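2L protein (Yaba-like disease virus, PDB 3IT8) adopts an MHC class I-like fold and probably binds tumour necrosis factor, whose action such poxvirus proteins block. Local coordinates at residues 72-75 with 76-80; 147-150 with 151-154; 164-167 with 168-172. All coordinates share one frame; numbering follows the deposited sequence.

Overall arrangement
All three contacts are local pairings along helices of the N-terminal, MHC-like platform, an eight-stranded antiparallel sheet that carries helices 61-82 and 148-174. In chain order, contact 1 lies near the end of helix 61-82, contact 2 forms the first turns of helix 148-174, and contact 3 lies near that helix's end. Contacts 1 and 2 have centres about 15 Å apart and meet directly, Leu72 CD2 lying 3.7 Å from Val151 CG2, which joins the two helices. Contact 3 stands apart, its centre about 23 Å from that of contact 2 and about 31 Å from that of contact 1; it is also the one bordered by other protein chains of the assembly, consistent with a part in partner binding.

Contact 1: 72-75 with 76-80; sequences LMKE and TLEEI
Thr76 grips Leu72 twice on the buried flank of this helical turn. Its OG1 lies 2.9 Å from Leu72 O and its backbone N donates to the same oxygen from 3.0 Å, the two donors arriving from opposite faces of the carbonyl plane. The torsion responsible sets OG1 beside the Thr76 backbone N and anti to the carbonyl carbon (chi1 -58°), turning the hydroxyl back onto the preceding turn; OG1 also hydrogen-bonds to the backbone N of Met140. Next to it, Leu77 N donates to Met73 O at 2.8 Å, and the side chains of Met73 and Leu77 both pack on Val9 of strand 2-10. This is the sheet-facing side of helix 61-82, one of two helices on an MHC-like platform. The opposite character appears around Lys74 and Glu78, both partly exposed. Their extended side chains cross obliquely, and the lysine methylenes do the touching, CE standing 3.5 Å from Glu78 OE2. The charged atoms remain 4.6 Å apart from Lys74 NZ to Glu78 OE2, opposite in sign yet beyond salt-bridge range. Glu79, bent at chi2 (-66°), lays CG 3.2 Å from Glu75 O, while its OE1 forms a salt bridge with Lys82.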
ATOM      1  N   LEU D  72      27.301  33.597 -19.470  1.00 37.31           N
ATOM      2  CA  LEU D  72      28.130  32.538 -18.935  1.00 37.31           C
ATOM      3  C   LEU D  72      28.822  31.760 -20.032  1.00 37.31           C
ATOM      4  O   LEU D  72      29.912  31.254 -19.833  1.00 37.31           O
ATOM      5  CB  LEU D  72      27.290  31.598 -18.070  1.00 55.80           C
ATOM      6  CG  LEU D  72      28.078  30.455 -17.438  1.00 33.04           C
ATOM      7  CD1 LEU D  72      29.283  30.980 -16.669  1.00 33.04           C
ATOM      8  CD2 LEU D  72      27.150  29.678 -16.541  1.00 33.04           C
ATOM      9  N   MET D  73      28.192  31.649 -21.192  1.00 51.74           N
ATOM     10  CA  MET D  73      28.803  30.923 -22.302  1.00 51.74           C
ATOM     11  C   MET D  73      29.881  31.783 -22.932  1.00 51.74           C
ATOM     12  O   MET D  73      30.903  31.293 -23.388  1.00 51.74           O
ATOM     13  CB  MET D  73      27.760  30.560 -23.339  1.00 80.02           C
ATOM     14  CG  MET D  73      26.787  29.546 -22.833  1.00 48.74           C
ATOM     15  SD  MET D  73      25.698  28.961 -24.100  1.00 48.74           S
ATOM     16  CE  MET D  73      26.899  28.187 -25.186  1.00 48.74           C
ATOM     17  N   LYS D  74      29.645  33.083 -22.964  1.00 42.96           N
ATOM     18  CA  LYS D  74      30.624  33.999 -23.505  1.00 42.96           C
ATOM     19  C   LYS D  74      31.876  33.850 -22.623  1.00 42.96           C
ATOM     20  O   LYS D  74      32.984  33.744 -23.124  1.00 42.96           O
ATOM     21  CB  LYS D  74      30.087  35.426 -23.429  1.00104.93           C
ATOM     22  CG  LYS D  74      31.024  36.453 -23.994  1.00 56.39           C
ATOM     23  CD  LYS D  74      30.524  37.837 -23.711  1.00 56.39           C
ATOM     24  CE  LYS D  74      31.581  38.878 -24.020  1.00 56.39           C
ATOM     25  NZ  LYS D  74      31.080  40.262 -23.721  1.00 56.39           N
ATOM     26  N   GLU D  75      31.686  33.835 -21.304  1.00 58.03           N
ATOM     27  CA  GLU D  75      32.802  33.695 -20.371  1.00 58.03           C
ATOM     28  C   GLU D  75      33.544  32.392 -20.655  1.00 58.03           C
ATOM     29  O   GLU D  75      34.762  32.370 -20.740  1.00 58.03           O
ATOM     30  CB  GLU D  75      32.299  33.683 -18.923  1.00151.17           C
ATOM     31  CG  GLU D  75      33.414  33.657 -17.890  1.00126.97           C
ATOM     32  CD  GLU D  75      32.927  33.297 -16.498  1.00126.97           C
ATOM     33  OE1 GLU D  75      31.972  33.938 -16.008  1.00126.97           O
ATOM     34  OE2 GLU D  75      33.506  32.372 -15.888  1.00126.97           O
ATOM     35  N   THR D  76      32.795  31.307 -20.813  1.00 46.83           N
ATOM     36  CA  THR D  76      33.369  30.000 -21.068  1.00 46.83           C
ATOM     37  C   THR D  76      34.135  29.947 -22.373  1.00 46.83           C
ATOM     38  O   THR D  76      35.187  29.328 -22.460  1.00 46.83           O
ATOM     39  CB  THR D  76      32.295  28.922 -21.109  1.00 55.34           C
ATOM     40  OG1 THR D  76      31.587  28.923 -19.865  1.00 41.33           O
ATOM     41  CG2 THR D  76      32.931  27.547 -21.350  1.00 41.33           C
ATOM     42  N   LEU D  77      33.604  30.585 -23.399  1.00 60.68           N
ATOM     43  CA  LEU D  77      34.282  30.580 -24.675  1.00 60.68           C
ATOM     44  C   LEU D  77      35.618  31.324 -24.581  1.00 60.68           C
ATOM     45  O   LEU D  77      36.618  30.876 -25.140  1.00 60.68           O
ATOM     46  CB  LEU D  77      33.388  31.209 -25.735  1.00 71.09           C
ATOM     47  CG  LEU D  77      33.945  31.232 -27.162  1.00 42.97           C
ATOM     48  CD1 LEU D  77      34.604  29.892 -27.514  1.00 42.97           C
ATOM     49  CD2 LEU D  77      32.812  31.554 -28.134  1.00 42.97           C
ATOM     50  N   GLU D  78      35.642  32.448 -23.866  1.00 65.37           N
ATOM     51  CA  GLU D  78      36.868  33.225 -23.705  1.00 65.37           C
ATOM     52  C   GLU D  78      37.952  32.393 -23.024  1.00 65.37           C
ATOM     53  O   GLU D  78      39.088  32.356 -23.493  1.00 65.37           O
ATOM     54  CB  GLU D  78      36.586  34.499 -22.898  1.00143.04           C
ATOM     55  CG  GLU D  78      35.758  35.530 -23.657  1.00107.50           C
ATOM     56  CD  GLU D  78      35.518  36.806 -22.863  1.00107.50           C
ATOM     57  OE1 GLU D  78      36.505  37.376 -22.353  1.00107.50           O
ATOM     58  OE2 GLU D  78      34.349  37.243 -22.758  1.00107.50           O
ATOM     59  N   GLU D  79      37.597  31.719 -21.929  1.00 65.30           N
ATOM     60  CA  GLU D  79      38.547  30.891 -21.190  1.00 65.30           C
ATOM     61  C   GLU D  79      39.062  29.773 -22.089  1.00 65.30           C
ATOM     62  O   GLU D  79      40.256  29.479 -22.123  1.00 65.30           O
ATOM     63  CB  GLU D  79      37.886  30.291 -19.947  1.00142.80           C
ATOM     64  CG  GLU D  79      37.276  31.315 -19.006  1.00119.04           C
ATOM     65  CD  GLU D  79      38.309  32.217 -18.359  1.00119.04           C
ATOM     66  OE1 GLU D  79      39.089  32.858 -19.091  1.00119.04           O
ATOM     67  OE2 GLU D  79      38.332  32.286 -17.110  1.00119.04           O
ATOM     68  N   ILE D  80      38.149  29.150 -22.823  1.00 81.56           N
ATOM     69  CA  ILE D  80      38.507  28.063 -23.722  1.00 81.56           C
ATOM     70  C   ILE D  80      39.511  28.504 -24.769  1.00 81.56           C
ATOM     71  O   ILE D  80      40.382  27.732 -25.163  1.00 81.56           O
ATOM     72  CB  ILE D  80      37.265  27.501 -24.437  1.00 85.01           C
ATOM     73  CG1 ILE D  80      36.452  26.641 -23.469  1.00 55.06           C
ATOM     74  CG2 ILE D  80      37.673  26.673 -25.618  1.00 55.06           C
ATOM     75  CD1 ILE D  80      35.193  26.065 -24.074  1.00 55.06           C
TER

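Contact 2: 147-150 with 151-154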
ATOM      1  N   LEU D 147      28.905  30.590 -10.523  1.00 59.67           N
ATOM      2  CA  LEU D 147      27.525  30.406 -10.976  1.00 59.67           C
ATOM      3  C   LEU D 147      27.106  28.954 -11.142  1.00 59.67           C
ATOM      4  O   LEU D 147      26.002  28.674 -11.615  1.00 59.67           O
ATOM      5  CB  LEU D 147      27.301  31.140 -12.299  1.00 52.79           C
ATOM      6  CG  LEU D 147      27.395  32.661 -12.210  1.00 52.79           C
ATOM      7  CD1 LEU D 147      27.274  33.258 -13.590  1.00 52.79           C
ATOM      8  CD2 LEU D 147      26.290  33.186 -11.294  1.00 52.79           C
ATOM      9  N   TRP D 148      27.982  28.036 -10.748  1.00 55.11           N
ATOM     10  CA  TRP D 148      27.700  26.609 -10.863  1.00 55.11           C
ATOM     11  C   TRP D 148      26.308  26.243 -10.337  1.00 55.11           C
ATOM     12  O   TRP D 148      25.587  25.452 -10.960  1.00 55.11           O
ATOM     13  CB  TRP D 148      28.758  25.801 -10.108  1.00 57.15           C
ATOM     14  CG  TRP D 148      28.561  24.330 -10.221  1.00 57.15           C
ATOM     15  CD1 TRP D 148      28.344  23.441  -9.198  1.00 57.15           C
ATOM     16  CD2 TRP D 148      28.554  23.566 -11.429  1.00 57.15           C
ATOM     17  NE1 TRP D 148      28.203  22.168  -9.701  1.00 57.15           N
ATOM     18  CE2 TRP D 148      28.328  22.215 -11.066  1.00 57.15           C
ATOM     19  CE3 TRP D 148      28.719  23.888 -12.783  1.00 57.15           C
ATOM     20  CZ2 TRP D 148      28.262  21.191 -12.011  1.00 57.15           C
ATOM     21  CZ3 TRP D 148      28.655  22.869 -13.722  1.00 57.15           C
ATOM     22  CH2 TRP D 148      28.428  21.535 -13.332  1.00 57.15           C
ATOM     23  N   LYS D 149      25.932  26.823  -9.199  1.00 59.31           N
ATOM     24  CA  LYS D 149      24.640  26.528  -8.609  1.00 59.31           C
ATOM     25  C   LYS D 149      23.523  26.808  -9.594  1.00 59.31           C
ATOM     26  O   LYS D 149      22.530  26.077  -9.641  1.00 59.31           O
ATOM     27  CB  LYS D 149      24.434  27.329  -7.312  1.00 74.50           C
ATOM     28  CG  LYS D 149      25.483  27.041  -6.231  1.00 74.50           C
ATOM     29  CD  LYS D 149      25.704  25.530  -6.023  1.00 74.50           C
ATOM     30  CE  LYS D 149      27.014  25.233  -5.285  1.00 74.50           C
ATOM     31  NZ  LYS D 149      27.446  23.813  -5.429  1.00 74.50           N
ATOM     32  N   ASP D 150      23.684  27.855 -10.394  1.00 46.77           N
ATOM     33  CA  ASP D 150      22.658  28.188 -11.370  1.00 46.77           C
ATOM     34  C   ASP D 150      22.675  27.201 -12.525  1.00 46.77           C
ATOM     35  O   ASP D 150      21.620  26.860 -13.068  1.00 46.77           O
ATOM     36  CB  ASP D 150      22.848  29.612 -11.888  1.00 86.80           C
ATOM     37  CG  ASP D 150      22.479  30.654 -10.853  1.00 86.80           C
ATOM     38  OD1 ASP D 150      21.373  30.550 -10.284  1.00 86.80           O
ATOM     39  OD2 ASP D 150      23.287  31.576 -10.613  1.00 86.80           O
ATOM     40  N   VAL D 151      23.866  26.738 -12.898  1.00 37.53           N
ATOM     41  CA  VAL D 151      23.981  25.773 -13.978  1.00 37.53           C
ATOM     42  C   VAL D 151      23.220  24.532 -13.557  1.00 37.53           C
ATOM     43  O   VAL D 151      22.359  24.055 -14.291  1.00 37.53           O
ATOM     44  CB  VAL D 151      25.437  25.409 -14.253  1.00 36.42           C
ATOM     45  CG1 VAL D 151      25.505  24.292 -15.267  1.00 25.73           C
ATOM     46  CG2 VAL D 151      26.177  26.615 -14.771  1.00 25.73           C
ATOM     47  N   LYS D 152      23.523  24.021 -12.364  1.00 52.91           N
ATOM     48  CA  LYS D 152      22.853  22.830 -11.846  1.00 52.91           C
ATOM     49  C   LYS D 152      21.345  22.978 -11.920  1.00 52.91           C
ATOM     50  O   LYS D 152      20.633  22.090 -12.375  1.00 52.91           O
ATOM     51  CB  LYS D 152      23.233  22.586 -10.387  1.00 85.99           C
ATOM     52  CG  LYS D 152      24.522  21.837 -10.164  1.00 67.91           C
ATOM     53  CD  LYS D 152      24.763  21.697  -8.672  1.00 67.91           C
ATOM     54  CE  LYS D 152      26.008  20.893  -8.390  1.00 67.91           C
ATOM     55  NZ  LYS D 152      26.324  20.880  -6.943  1.00 67.91           N
ATOM     56  N   ALA D 153      20.864  24.115 -11.458  1.00 54.58           N
ATOM     57  CA  ALA D 153      19.438  24.384 -11.445  1.00 54.58           C
ATOM     58  C   ALA D 153      18.796  24.530 -12.824  1.00 54.58           C
ATOM     59  O   ALA D 153      17.787  23.881 -13.109  1.00 54.58           O
ATOM     60  CB  ALA D 153      19.176  25.627 -10.611  1.00 18.12           C
ATOM     61  N   TYR D 154      19.370  25.378 -13.675  1.00 43.86           N
ATOM     62  CA  TYR D 154      18.815  25.599 -15.002  1.00 43.86           C
ATOM     63  C   TYR D 154      19.003  24.429 -15.944  1.00 43.86           C
ATOM     64  O   TYR D 154      18.047  23.973 -16.552  1.00 43.86           O
ATOM     65  CB  TYR D 154      19.420  26.857 -15.625  1.00 53.89           C
ATOM     66  CG  TYR D 154      19.039  28.121 -14.903  1.00 48.58           C
ATOM     67  CD1 TYR D 154      19.896  29.222 -14.885  1.00 48.58           C
ATOM     68  CD2 TYR D 154      17.822  28.220 -14.240  1.00 48.58           C
ATOM     69  CE1 TYR D 154      19.549  30.383 -14.228  1.00 48.58           C
ATOM     70  CE2 TYR D 154      17.467  29.378 -13.583  1.00 48.58           C
ATOM     71  CZ  TYR D 154      18.331  30.454 -13.581  1.00 48.58           C
ATOM     72  OH  TYR D 154      17.967  31.608 -12.937  1.00 48.58           O
TER
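Leu147 and Val151 open the backbone bonding of this turn. Leu147, at the N-cap position of helix 148-174, offers its O to Val151 N at 3.2 Å, and the same oxygen also accepts from Asp150 N. The i to i+4 pattern then continues: Lys152 N reaches Trp148 O at 2.9 Å with a nearly straight N-H...O angle of 172°, and Tyr154 N reaches Asp150 O at 2.8 Å.

Apolar packing is centred on the indole. With CG anti to the Trp148 backbone N (chi1 -178°), the ring swings alongside the next turn, where CZ3 meets Val151 CG1 at 3.8 Å. The aliphatic chain of Lys152 runs at about a right angle to the Trp148 side chain and places CG over one face, a CH-pi contact of 4.1 Å to the centroid of the five-membered ring. Tyr120 of strand 115-121 touches both Trp148 and Lys152. On another flank, Tyr154 CE1 approaches Asp150 CB at 4.1 Å, and the tyrosine ring packs edge-to-face with Phe68 of helix 61-82, so the turn joins both helices of the MHC-like platform.

Charge gathers at the far end of the lysines. Lys149 and Lys152 lie side by side, pointing the same way, with 3.5 Å between Lys149 NZ and Lys152 NZ, although the ends of these chains are doubtful at 2.8 Å resolution. Two like charges would hardly attract; what ties the turn together is the backbone bonding and the CH-pi contact of Lys152 CG with the indole.

Contact 3: 164-167 with 168-172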
ATOM      1  N   SER D 164      10.963  16.960 -19.868  1.00 42.19           N
ATOM      2  CA  SER D 164       9.966  15.912 -20.087  1.00 42.19           C
ATOM      3  C   SER D 164       8.547  16.368 -19.760  1.00 42.19           C
ATOM      4  O   SER D 164       7.586  15.849 -20.314  1.00 42.19           O
ATOM      5  CB  SER D 164      10.289  14.686 -19.254  1.00 37.57           C
ATOM      6  OG  SER D 164      10.134  14.986 -17.889  1.00 43.07           O
ATOM      7  N   LEU D 165       8.409  17.321 -18.847  1.00 39.18           N
ATOM      8  CA  LEU D 165       7.096  17.838 -18.507  1.00 39.18           C
ATOM      9  C   LEU D 165       6.658  18.866 -19.553  1.00 39.18           C
ATOM     10  O   LEU D 165       5.519  18.858 -20.030  1.00 39.18           O
ATOM     11  CB  LEU D 165       7.125  18.490 -17.130  1.00 54.46           C
ATOM     12  CG  LEU D 165       7.281  17.535 -15.944  1.00 46.97           C
ATOM     13  CD1 LEU D 165       7.451  18.326 -14.653  1.00 46.97           C
ATOM     14  CD2 LEU D 165       6.055  16.642 -15.850  1.00 46.97           C
ATOM     15  N   ALA D 166       7.574  19.752 -19.917  1.00 33.50           N
ATOM     16  CA  ALA D 166       7.281  20.783 -20.893  1.00 33.50           C
ATOM     17  C   ALA D 166       6.885  20.219 -22.254  1.00 33.50           C
ATOM     18  O   ALA D 166       5.892  20.654 -22.840  1.00 33.50           O
ATOM     19  CB  ALA D 166       8.484  21.700 -21.034  1.00 23.42           C
ATOM     20  N   ILE D 167       7.648  19.247 -22.751  1.00 43.18           N
ATOM     21  CA  ILE D 167       7.366  18.674 -24.061  1.00 43.18           C
ATOM     22  C   ILE D 167       5.900  18.326 -24.245  1.00 43.18           C
ATOM     23  O   ILE D 167       5.375  18.412 -25.349  1.00 43.18           O
ATOM     24  CB  ILE D 167       8.224  17.412 -24.346  1.00 53.52           C
ATOM     25  CG1 ILE D 167       8.124  17.046 -25.825  1.00 28.08           C
ATOM     26  CG2 ILE D 167       7.727  16.238 -23.528  1.00 28.08           C
ATOM     27  CD1 ILE D 167       9.078  15.964 -26.241  1.00 28.08           C
ATOM     28  N   LEU D 168       5.233  17.953 -23.158  1.00 44.04           N
ATOM     29  CA  LEU D 168       3.819  17.598 -23.226  1.00 44.04           C
ATOM     30  C   LEU D 168       2.922  18.813 -23.480  1.00 44.04           C
ATOM     31  O   LEU D 168       1.869  18.693 -24.108  1.00 44.04           O
ATOM     32  CB  LEU D 168       3.391  16.865 -21.948  1.00 66.22           C
ATOM     33  CG  LEU D 168       4.064  15.498 -21.706  1.00 44.06           C
ATOM     34  CD1 LEU D 168       3.531  14.887 -20.440  1.00 44.06           C
ATOM     35  CD2 LEU D 168       3.823  14.557 -22.881  1.00 44.06           C
ATOM     36  N   ASP D 169       3.334  19.983 -23.002  1.00 48.71           N
ATOM     37  CA  ASP D 169       2.554  21.190 -23.240  1.00 48.71           C
ATOM     38  C   ASP D 169       2.694  21.606 -24.708  1.00 48.71           C
ATOM     39  O   ASP D 169       1.733  22.072 -25.326  1.00 48.71           O
ATOM     40  CB  ASP D 169       3.016  22.330 -22.332  1.00 89.43           C
ATOM     41  CG  ASP D 169       2.644  22.107 -20.876  1.00 68.43           C
ATOM     42  OD1 ASP D 169       1.492  21.685 -20.619  1.00 68.43           O
ATOM     43  OD2 ASP D 169       3.497  22.368 -19.990  1.00 68.43           O
ATOM     44  N   TYR D 170       3.892  21.438 -25.263  1.00 47.82           N
ATOM     45  CA  TYR D 170       4.118  21.789 -26.655  1.00 47.82           C
ATOM     46  C   TYR D 170       3.212  20.926 -27.517  1.00 47.82           C
ATOM     47  O   TYR D 170       2.515  21.424 -28.413  1.00 47.82           O
ATOM     48  CB  TYR D 170       5.574  21.547 -27.061  1.00 51.59           C
ATOM     49  CG  TYR D 170       6.561  22.590 -26.563  1.00 42.30           C
ATOM     50  CD1 TYR D 170       6.914  22.663 -25.218  1.00 42.30           C
ATOM     51  CD2 TYR D 170       7.169  23.482 -27.442  1.00 42.30           C
ATOM     52  CE1 TYR D 170       7.850  23.591 -24.765  1.00 42.30           C
ATOM     53  CE2 TYR D 170       8.106  24.413 -26.993  1.00 42.30           C
ATOM     54  CZ  TYR D 170       8.439  24.453 -25.655  1.00 42.30           C
ATOM     55  OH  TYR D 170       9.384  25.338 -25.201  1.00 42.30           O
ATOM     56  N   GLN D 171       3.225  19.625 -27.235  1.00 61.65           N
ATOM     57  CA  GLN D 171       2.427  18.678 -27.979  1.00 61.65           C
ATOM     58  C   GLN D 171       0.968  19.098 -28.026  1.00 61.65           C
ATOM     59  O   GLN D 171       0.357  19.081 -29.091  1.00 61.65           O
ATOM     60  CB  GLN D 171       2.553  17.297 -27.370  1.00 74.96           C
ATOM     61  CG  GLN D 171       1.730  16.278 -28.091  1.00 49.35           C
ATOM     62  CD  GLN D 171       1.973  14.885 -27.586  1.00 49.35           C
ATOM     63  OE1 GLN D 171       1.894  14.626 -26.375  1.00 49.35           O
ATOM     64  NE2 GLN D 171       2.271  13.966 -28.508  1.00 49.35           N
ATOM     65  N   LYS D 172       0.408  19.478 -26.879  1.00 53.48           N
ATOM     66  CA  LYS D 172      -0.989  19.918 -26.819  1.00 53.48           C
ATOM     67  C   LYS D 172      -1.266  21.080 -27.762  1.00 53.48           C
ATOM     68  O   LYS D 172      -2.209  21.040 -28.550  1.00 53.48           O
ATOM     69  CB  LYS D 172      -1.373  20.366 -25.413  1.00 77.91           C
ATOM     70  CG  LYS D 172      -1.654  19.258 -24.452  1.00 67.34           C
ATOM     71  CD  LYS D 172      -2.259  19.806 -23.175  1.00 67.34           C
ATOM     72  CE  LYS D 172      -2.566  18.676 -22.181  1.00 67.34           C
ATOM     73  NZ  LYS D 172      -3.337  19.125 -20.981  1.00 67.34           N
TER
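Residues 164-167 and 168-172 form a local, mainly backbone contact between successive turns of helix 148-174, in which Ala166 and Tyr170 carry the buried side. The helix corresponds to the second of the two helices on an MHC class I-like platform, and the outside packing supports that placement: Ile167 touches Leu3, Tyr25 and Cys97 on three strands of the sheet below. Away from Ile167, Leu165 and Leu168 also reach side chains of another protein in the assembly, consistent with a place in the binding interface.

At the join the bonding departs from the regular alpha-helical pattern. Leu168 N donates to Leu165 O at 3.3 Å with a bent N-H...O angle of 139°, and Asp169 N goes to Ala166 O; both are i to i+3 bonds whose donors stand above the carbonyl plane. Ala166 O serves a second donor, Tyr170 N, at 3.2 Å and in the plane, and with Gln171 N to Ile167 O at 3.1 Å the i to i+4 spacing is resumed.

Tyr170 has CG anti to its carbonyl carbon (chi1 -76°), which sends the ring back past Ala166. Ala166 CB meets Tyr170 CE1 at 4.2 Å. The ring also stacks on Phe51, and its hydroxyl hydrogen-bonds with Asp23, Tyr5 and Thr59. Ala166 O lies at the ring edge, in its plane, 3.3 Å from Tyr170 CD1.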